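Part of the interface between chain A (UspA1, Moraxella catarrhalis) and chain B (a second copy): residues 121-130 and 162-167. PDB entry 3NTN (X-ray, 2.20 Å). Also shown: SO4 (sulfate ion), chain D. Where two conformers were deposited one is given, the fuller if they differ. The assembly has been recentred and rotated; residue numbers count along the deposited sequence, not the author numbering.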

# COMPACT_ATOMS: atom_id res chain seq x y z
N THR A 121 1.06 11.48 -6.46
CA THR A 121 0.40 10.24 -6.81
C THR A 121 -0.89 10.48 -7.59
O THR A 121 -1.65 11.38 -7.22
CB THR A 121 0.20 9.37 -5.53
OG1 THR A 121 1.48 8.82 -5.19
CG2 THR A 121 -0.69 8.21 -5.79
N ALA A 122 -1.14 9.71 -8.65
CA ALA A 122 -2.40 9.84 -9.42
C ALA A 122 -3.36 8.61 -9.31
O ALA A 122 -2.94 7.46 -9.38
CB ALA A 122 -2.15 10.22 -10.88
N GLY A 123 -4.65 8.91 -9.14
CA GLY A 123 -5.71 7.96 -9.29
C GLY A 123 -5.78 7.44 -10.73
O GLY A 123 -5.35 8.13 -11.69
N LYS A 124 -6.33 6.23 -10.85
CA LYS A 124 -6.44 5.53 -12.13
C LYS A 124 -7.66 4.59 -12.08
O LYS A 124 -7.92 3.94 -11.06
CB LYS A 124 -5.15 4.72 -12.38
CG LYS A 124 -4.81 4.52 -13.85
CD LYS A 124 -3.49 3.73 -13.93
CE LYS A 124 -3.48 2.78 -15.11
NZ LYS A 124 -2.09 2.71 -15.54
N ALA A 125 -8.40 4.55 -13.18
CA ALA A 125 -9.60 3.74 -13.33
C ALA A 125 -9.21 2.27 -13.34
O ALA A 125 -8.23 1.91 -13.99
CB ALA A 125 -10.30 4.13 -14.64
N ALA A 126 -9.95 1.43 -12.60
CA ALA A 126 -9.78 -0.03 -12.64
C ALA A 126 -9.97 -0.62 -14.06
O ALA A 126 -10.86 -0.21 -14.83
CB ALA A 126 -10.77 -0.70 -11.69
N THR A 127 -9.11 -1.56 -14.44
CA THR A 127 -9.40 -2.32 -15.67
C THR A 127 -9.70 -3.78 -15.29
O THR A 127 -9.33 -4.28 -14.18
CB THR A 127 -8.24 -2.24 -16.72
OG1 THR A 127 -7.03 -2.72 -16.14
CG2 THR A 127 -8.05 -0.81 -17.25
N ILE A 128 -10.39 -4.46 -16.22
CA ILE A 128 -10.73 -5.87 -16.10
C ILE A 128 -9.72 -6.66 -16.92
O ILE A 128 -9.66 -6.58 -18.15
CB ILE A 128 -12.19 -6.12 -16.60
CG1 ILE A 128 -13.21 -5.34 -15.72
CG2 ILE A 128 -12.54 -7.62 -16.60
CD1 ILE A 128 -14.65 -5.31 -16.36
N VAL A 129 -8.88 -7.42 -16.24
CA VAL A 129 -7.87 -8.19 -16.92
C VAL A 129 -8.06 -9.66 -16.60
O VAL A 129 -7.55 -10.17 -15.60
CB VAL A 129 -6.44 -7.73 -16.51
CG1 VAL A 129 -5.42 -8.39 -17.41
CG2 VAL A 129 -6.30 -6.23 -16.63
N ASN A 130 -8.81 -10.35 -17.45
CA ASN A 130 -8.99 -11.78 -17.29
C ASN A 130 -7.92 -12.60 -18.03
O ASN A 130 -7.67 -13.76 -17.69
CB ASN A 130 -10.42 -12.19 -17.67
CG ASN A 130 -11.38 -12.14 -16.47
OD1 ASN A 130 -11.18 -12.83 -15.47
ND2 ASN A 130 -12.43 -11.34 -16.59
N ARG B 162 -8.29 -5.23 -5.74
CA ARG B 162 -7.93 -3.95 -6.34
C ARG B 162 -6.58 -4.06 -7.02
O ARG B 162 -5.59 -4.50 -6.40
CB ARG B 162 -7.81 -2.79 -5.32
CG ARG B 162 -9.07 -2.23 -4.78
CD ARG B 162 -8.87 -1.05 -3.85
NE ARG B 162 -10.18 -0.55 -3.49
CZ ARG B 162 -10.88 -0.90 -2.41
NH1 ARG B 162 -10.41 -1.74 -1.49
NH2 ARG B 162 -12.09 -0.38 -2.25
N GLN B 163 -6.54 -3.55 -8.27
CA GLN B 163 -5.28 -3.38 -8.95
C GLN B 163 -4.35 -2.42 -8.20
O GLN B 163 -4.80 -1.46 -7.57
CB GLN B 163 -5.53 -2.90 -10.36
CG GLN B 163 -6.25 -3.93 -11.27
CD GLN B 163 -6.53 -3.38 -12.64
OE1 GLN B 163 -7.09 -2.28 -12.77
NE2 GLN B 163 -6.15 -4.13 -13.70
N ILE B 164 -3.06 -2.69 -8.21
CA ILE B 164 -2.09 -1.72 -7.69
C ILE B 164 -1.39 -1.06 -8.88
O ILE B 164 -0.92 -1.78 -9.75
CB ILE B 164 -1.07 -2.31 -6.68
CG1 ILE B 164 -1.82 -3.11 -5.62
CG2 ILE B 164 -0.34 -1.14 -6.03
CD1 ILE B 164 -0.96 -3.69 -4.39
N VAL B 165 -1.42 0.27 -8.98
CA VAL B 165 -1.01 0.93 -10.23
C VAL B 165 0.16 1.91 -10.06
O VAL B 165 0.47 2.35 -8.92
CB VAL B 165 -2.19 1.67 -10.92
CG1 VAL B 165 -3.38 0.68 -11.26
CG2 VAL B 165 -2.63 2.89 -10.12
N HIS B 166 0.84 2.23 -11.15
CA HIS B 166 2.06 3.05 -11.09
C HIS B 166 3.16 2.47 -10.19
O HIS B 166 3.84 3.19 -9.44
CB HIS B 166 1.71 4.46 -10.68
CG HIS B 166 0.73 5.11 -11.60
ND1 HIS B 166 0.96 5.24 -12.95
CD2 HIS B 166 -0.47 5.67 -11.36
CE1 HIS B 166 -0.07 5.85 -13.51
NE2 HIS B 166 -0.96 6.11 -12.57
N VAL B 167 3.34 1.17 -10.30
CA VAL B 167 4.39 0.41 -9.61
C VAL B 167 5.67 0.40 -10.42
O VAL B 167 5.70 0.00 -11.60
CB VAL B 167 3.91 -1.06 -9.38
CG1 VAL B 167 4.98 -1.89 -8.66
CG2 VAL B 167 2.50 -1.07 -8.64
S SO4 D . -1.93 5.95 -17.36
O1 SO4 D . -2.14 5.69 -18.79
O2 SO4 D . -3.21 5.64 -16.72
O3 SO4 D . -0.84 5.13 -16.84
O4 SO4 D . -1.61 7.38 -17.14
O HOH W 1 -0.37 1.40 -13.80
O HOH W 2 -5.88 0.16 -13.58

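What holds the two chains together most firmly here? The answer is the amide of Gln163(B), which meets Thr127(A) with both of its polar atoms. The backbone N of Thr127(A) donates to OE1 of Gln163(B) at 2.7 Å, with an angle of 168° at the hydrogen, so the bond is both short and nearly straight. Beside it, NE2 of Gln163(B) donates to OG1 of Thr127(A) at 3.0 Å and 160°. One residue thus offers a backbone donor and a side-chain acceptor, and the carboxamide, with its own acceptor and donor side by side, answers both. The p rotamer of Thr127(A) places OG1 where NE2 can reach it, while the m,t conformation of Gln163(B) carries the amide well out from its backbone. Proximity alone does not make a bond, however: NE2 of Gln163(B) also lies 3.2 Å from O of Thr127(A), but the angle is poor.

How does water extend this polar network? Two ordered waters bridge the chains. Water 2 donates to O of Ala125(A) at 3.0 Å and to OE1 of Gln163(B) at 2.8 Å, so that OE1 accepts from this water as well as from the backbone of Thr127(A). Water 1 works the other way, accepting from NZ of Lys124(A) at 2.8 Å and from the backbone N of His166(B) at 3.0 Å. Through it the lysine ammonium reaches the main chain of the partner without touching it directly.

Where does the rest of the lysine go? Its CA-to-CB bond points toward chain B, and its long side chain packs there before ending in polar company. CB of Lys124(A) rests 3.8 Å from CG2 of Val165(B), a contact between aliphatic carbons, and farther out CD lies 3.7 Å from NE2 of His166(B), approaching the imidazole obliquely. At the tip, NZ donates to O3 of the sulfate at 3.0 Å, an attraction helped by opposite charges. The same O3 is 3.5 Å from CE1 of His166(B), which places the ion close to both chains; it probably came from the crystallisation liquor.

What packs around these polar contacts? At one end, O of Ala122(A) lies near the plane of the His166(B) ring, at its edge, 3.6 Å from CD2. At the other, the glutamine amide has carbon neighbours too: CA of Ala126(A) is 3.5 Å from OE1 of Gln163(B), and CG2 of Val129(A) is 3.6 Å from NE2. Between these ends sits Val165(B), whose CB is directed toward chain A. The backbones stay apart, their nearest CA atoms in this register being those of Ala126(A) and Gln163(B) at 6.7 Å, and side chains span much of the gap. The contact is modest, burying 332 Å² over both sides, with Gln163(B) giving the largest share of any residue.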